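Local coordinates for outer membrane protein (Tpn50) (Borrelia burgdorferi, PDB 3OON) that probably anchors the outer membrane to the cell wall by binding peptidoglycan through its OmpA-like C-terminal domain, the part described here, at residues Lys72-Ile77 with Ile92-Trp97. Numbering follows the deposited sequence.
Sequences KRARAI and ILFKGW. With SO4 (sulfate ion), chain B.
Arg75 lies over one face of the Phe94 ring where helix 63-83 packs on edge strand 92-96, closing the beta-alpha-beta unit that begins with strand 51-55 in this OmpA-like domain. The short axes come within 7.3 Å and run at 149°, roughly antiparallel. Arg75 CG makes a CH-pi contact, 3.8 Å from the centroid of the Phe94 ring and close to its normal. With CG beside the backbone N and the chain extended to NE, the arginine crosses the phenylalanine at about a right angle, and its guanidinium lies partly over the ring, NH1 3.6 Å from Phe94 CD2. The two planes differ by 30°, so the overlap is a tilted, offset one. Ile92 CG2 lies against the opposite face, near the rim, and the carbonyl O of Ala74 meets the ring edge at CE1 (3.5 Å). Ala74 CB faces the strand, 4.2 Å from Phe94 CD1, and also touches Ile53 of the neighbouring strand.

Further out, a salt bridge from Arg75 NE to Glu71 helps to fix the guanidinium, while a water donates to Phe94 O and weakly accepts from Arg75 NH2. Arg73, in the family's LSxxRA helix motif, reaches a sulfate, probably from the crystallisation liquor, which Arg115 and the backbone N of Glu58 and Gln59 also bind. In OmpA-like relatives this arginine belongs to the peptidoglycan pocket, which the sulfate probably marks. The carbonyls of Ser25 and His56 hold Arg73 NE and NH1; Arg73 NH2 donates to sulfate O4 (2.9 Å), and NH1 almost straight, at 177°, to sulfate O2 2.9 Å away.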
ATOM      1  N   LYS A  72       0.088 -10.394  21.518  0.50 26.45           N
ATOM      2  CA  LYS A  72       1.115 -11.367  21.114  0.50 26.90           C
ATOM      3  C   LYS A  72       1.185 -11.551  19.596  0.50 26.55           C
ATOM      4  O   LYS A  72       2.243 -11.886  19.052  0.50 27.12           O
ATOM      5  CB  LYS A  72       0.916 -12.711  21.821  0.50 27.43           C
ATOM      6  CG  LYS A  72       0.923 -12.602  23.350  0.50 28.51           C
ATOM      7  CD  LYS A  72       1.114 -13.942  24.029  0.50 30.87           C
ATOM      8  CE  LYS A  72       2.593 -14.264  24.199  0.50 32.84           C
ATOM      9  NZ  LYS A  72       2.827 -15.454  25.068  0.50 34.43           N
ATOM     10  N   ARG A  73       0.055 -11.333  18.922  1.00 26.20           N
ATOM     11  CA  ARG A  73       0.007 -11.327  17.455  1.00 25.22           C
ATOM     12  C   ARG A  73       0.779 -10.135  16.881  1.00 24.88           C
ATOM     13  O   ARG A  73       1.584 -10.314  15.971  1.00 24.46           O
ATOM     14  CB  ARG A  73      -1.441 -11.340  16.945  1.00 25.78           C
ATOM     15  CG  ARG A  73      -2.043 -12.718  17.004  1.00 25.46           C
ATOM     16  CD  ARG A  73      -3.502 -12.741  16.599  1.00 25.39           C
ATOM     17  NE  ARG A  73      -3.982 -14.113  16.655  1.00 26.11           N
ATOM     18  CZ  ARG A  73      -5.262 -14.458  16.677  1.00 26.53           C
ATOM     19  NH1 ARG A  73      -6.203 -13.529  16.643  1.00 25.61           N
ATOM     20  NH2 ARG A  73      -5.604 -15.734  16.737  1.00 28.68           N
ATOM     21  N   ALA A  74       0.545  -8.942  17.427  1.00 24.08           N
ATOM     22  CA  ALA A  74       1.339  -7.761  17.065  1.00 24.42           C
ATOM     23  C   ALA A  74       2.833  -8.006  17.309  1.00 25.21           C
ATOM     24  O   ALA A  74       3.687  -7.656  16.482  1.00 24.71           O
ATOM     25  CB  ALA A  74       0.856  -6.533  17.849  1.00 24.05           C
ATOM     26  N   ARG A  75       3.142  -8.603  18.453  1.00 26.36           N
ATOM     27  CA  ARG A  75       4.532  -8.912  18.807  1.00 27.63           C
ATOM     28  C   ARG A  75       5.194  -9.939  17.885  1.00 27.99           C
ATOM     29  O   ARG A  75       6.378  -9.802  17.564  1.00 28.23           O
ATOM     30  CB  ARG A  75       4.635  -9.326  20.277  1.00 28.53           C
ATOM     31  CG  ARG A  75       4.588  -8.130  21.187  1.00 30.96           C
ATOM     32  CD  ARG A  75       4.786  -8.458  22.655  1.00 36.32           C
ATOM     33  NE  ARG A  75       4.645  -7.236  23.443  1.00 39.47           N
ATOM     34  CZ  ARG A  75       5.628  -6.372  23.686  1.00 41.53           C
ATOM     35  NH1 ARG A  75       6.860  -6.589  23.225  1.00 42.77           N
ATOM     36  NH2 ARG A  75       5.378  -5.288  24.405  1.00 42.79           N
ATOM     37  N   ALA A  76       4.441 -10.948  17.450  1.00 27.97           N
ATOM     38  CA  ALA A  76       4.953 -11.929  16.485  1.00 28.63           C
ATOM     39  C   ALA A  76       5.409 -11.238  15.186  1.00 28.61           C
ATOM     40  O   ALA A  76       6.474 -11.558  14.648  1.00 29.06           O
ATOM     41  CB  ALA A  76       3.894 -12.986  16.190  1.00 29.09           C
ATOM     42  N   ILE A  77       4.605 -10.287  14.703  1.00 28.22           N
ATOM     43  CA  ILE A  77       4.932  -9.505  13.504  1.00 28.14           C
ATOM     44  C   ILE A  77       6.158  -8.627  13.750  1.00 28.46           C
ATOM     45  O   ILE A  77       7.111  -8.627  12.951  1.00 28.44           O
ATOM     46  CB  ILE A  77       3.733  -8.633  13.027  1.00 27.74           C
ATOM     47  CG1 ILE A  77       2.485  -9.501  12.763  1.00 29.30           C
ATOM     48  CG2 ILE A  77       4.118  -7.786  11.801  1.00 27.53           C
ATOM     49  CD1 ILE A  77       2.584 -10.447  11.608  1.00 29.20           C
ATOM     50  N   ILE A  92       9.420   0.320  18.043  1.00 27.94           N
ATOM     51  CA  ILE A  92       8.114  -0.353  17.856  1.00 26.96           C
ATOM     52  C   ILE A  92       7.171  -0.301  19.066  1.00 26.94           C
ATOM     53  O   ILE A  92       7.508  -0.772  20.155  1.00 27.52           O
ATOM     54  CB  ILE A  92       8.271  -1.835  17.417  1.00 26.11           C
ATOM     55  CG1 ILE A  92       9.250  -1.954  16.248  1.00 27.38           C
ATOM     56  CG2 ILE A  92       6.887  -2.434  17.042  1.00 25.71           C
ATOM     57  CD1 ILE A  92       9.553  -3.395  15.845  1.00 29.52           C
ATOM     58  N   LEU A  93       5.988   0.273  18.860  1.00 26.61           N
ATOM     59  CA  LEU A  93       4.917   0.207  19.842  1.00 27.01           C
ATOM     60  C   LEU A  93       4.012  -0.957  19.449  1.00 26.69           C
ATOM     61  O   LEU A  93       3.747  -1.167  18.261  1.00 26.20           O
ATOM     62  CB  LEU A  93       4.110   1.510  19.868  1.00 27.42           C
ATOM     63  CG  LEU A  93       4.728   2.791  20.429  1.00 29.65           C
ATOM     64  CD1 LEU A  93       3.968   4.029  19.985  1.00 32.27           C
ATOM     65  CD2 LEU A  93       4.790   2.734  21.939  1.00 33.48           C
ATOM     66  N   PHE A  94       3.581  -1.721  20.449  1.00 27.49           N
ATOM     67  CA  PHE A  94       2.714  -2.889  20.260  1.00 28.16           C
ATOM     68  C   PHE A  94       1.412  -2.656  21.000  1.00 28.47           C
ATOM     69  O   PHE A  94       1.428  -2.358  22.198  1.00 29.68           O
ATOM     70  CB  PHE A  94       3.368  -4.148  20.837  1.00 28.56           C
ATOM     71  CG  PHE A  94       4.659  -4.526  20.190  1.00 30.10           C
ATOM     72  CD1 PHE A  94       4.669  -5.260  19.006  1.00 30.06           C
ATOM     73  CD2 PHE A  94       5.874  -4.178  20.777  1.00 32.11           C
ATOM     74  CE1 PHE A  94       5.878  -5.639  18.404  1.00 30.42           C
ATOM     75  CE2 PHE A  94       7.088  -4.545  20.187  1.00 33.24           C
ATOM     76  CZ  PHE A  94       7.089  -5.282  18.998  1.00 32.72           C
ATOM     77  N   LYS A  95       0.290  -2.800  20.302  1.00 28.18           N
ATOM     78  CA  LYS A  95      -1.022  -2.603  20.887  1.00 28.41           C
ATOM     79  C   LYS A  95      -1.943  -3.773  20.546  1.00 27.64           C
ATOM     80  O   LYS A  95      -2.076  -4.142  19.384  1.00 27.79           O
ATOM     81  CB  LYS A  95      -1.639  -1.295  20.365  1.00 29.30           C
ATOM     82  CG  LYS A  95      -3.118  -1.098  20.644  1.00 32.10           C
ATOM     83  CD  LYS A  95      -3.365  -0.616  22.051  1.00 36.55           C
ATOM     84  CE  LYS A  95      -4.718   0.057  22.178  1.00 38.72           C
ATOM     85  NZ  LYS A  95      -5.090   0.245  23.611  1.00 41.15           N
ATOM     86  N   GLY A  96      -2.579  -4.344  21.561  1.00 27.57           N
ATOM     87  CA  GLY A  96      -3.609  -5.361  21.332  1.00 27.13           C
ATOM     88  C   GLY A  96      -4.981  -4.773  21.616  1.00 27.57           C
ATOM     89  O   GLY A  96      -5.178  -4.137  22.656  1.00 27.96           O
ATOM     90  N   TRP A  97      -5.925  -4.972  20.691  1.00 27.42           N
ATOM     91  CA  TRP A  97      -7.290  -4.471  20.844  1.00 28.61           C
ATOM     92  C   TRP A  97      -8.272  -5.555  21.281  1.00 28.88           C
ATOM     93  O   TRP A  97      -9.479  -5.310  21.414  1.00 29.14           O
ATOM     94  CB  TRP A  97      -7.766  -3.880  19.516  1.00 28.93           C
ATOM     95  CG  TRP A  97      -7.202  -2.548  19.232  1.00 30.53           C
ATOM     96  CD1 TRP A  97      -6.215  -2.254  18.337  1.00 31.39           C
ATOM     97  CD2 TRP A  97      -7.574  -1.311  19.841  1.00 33.61           C
ATOM     98  NE1 TRP A  97      -5.952  -0.906  18.346  1.00 32.79           N
ATOM     99  CE2 TRP A  97      -6.772  -0.302  19.259  1.00 34.11           C
ATOM    100  CE3 TRP A  97      -8.512  -0.952  20.823  1.00 35.75           C
ATOM    101  CZ2 TRP A  97      -6.878   1.046  19.624  1.00 36.09           C
ATOM    102  CZ3 TRP A  97      -8.613   0.390  21.189  1.00 38.07           C
ATOM    103  CH2 TRP A  97      -7.799   1.370  20.588  1.00 37.50           C
TER
HETATM  104  S   SO4 B 401      -9.391 -15.403  17.401  1.00 38.67           S
HETATM  105  O1  SO4 B 401     -10.237 -16.281  16.594  1.00 38.65           O
HETATM  106  O2  SO4 B 401      -8.999 -14.232  16.626  1.00 37.20           O
HETATM  107  O3  SO4 B 401     -10.167 -14.989  18.568  1.00 39.61           O
HETATM  108  O4  SO4 B 401      -8.220 -16.154  17.840  1.00 38.63           O
HETATM  109  O   HOH W   1       2.951  -3.409  24.506  1.00 37.10           O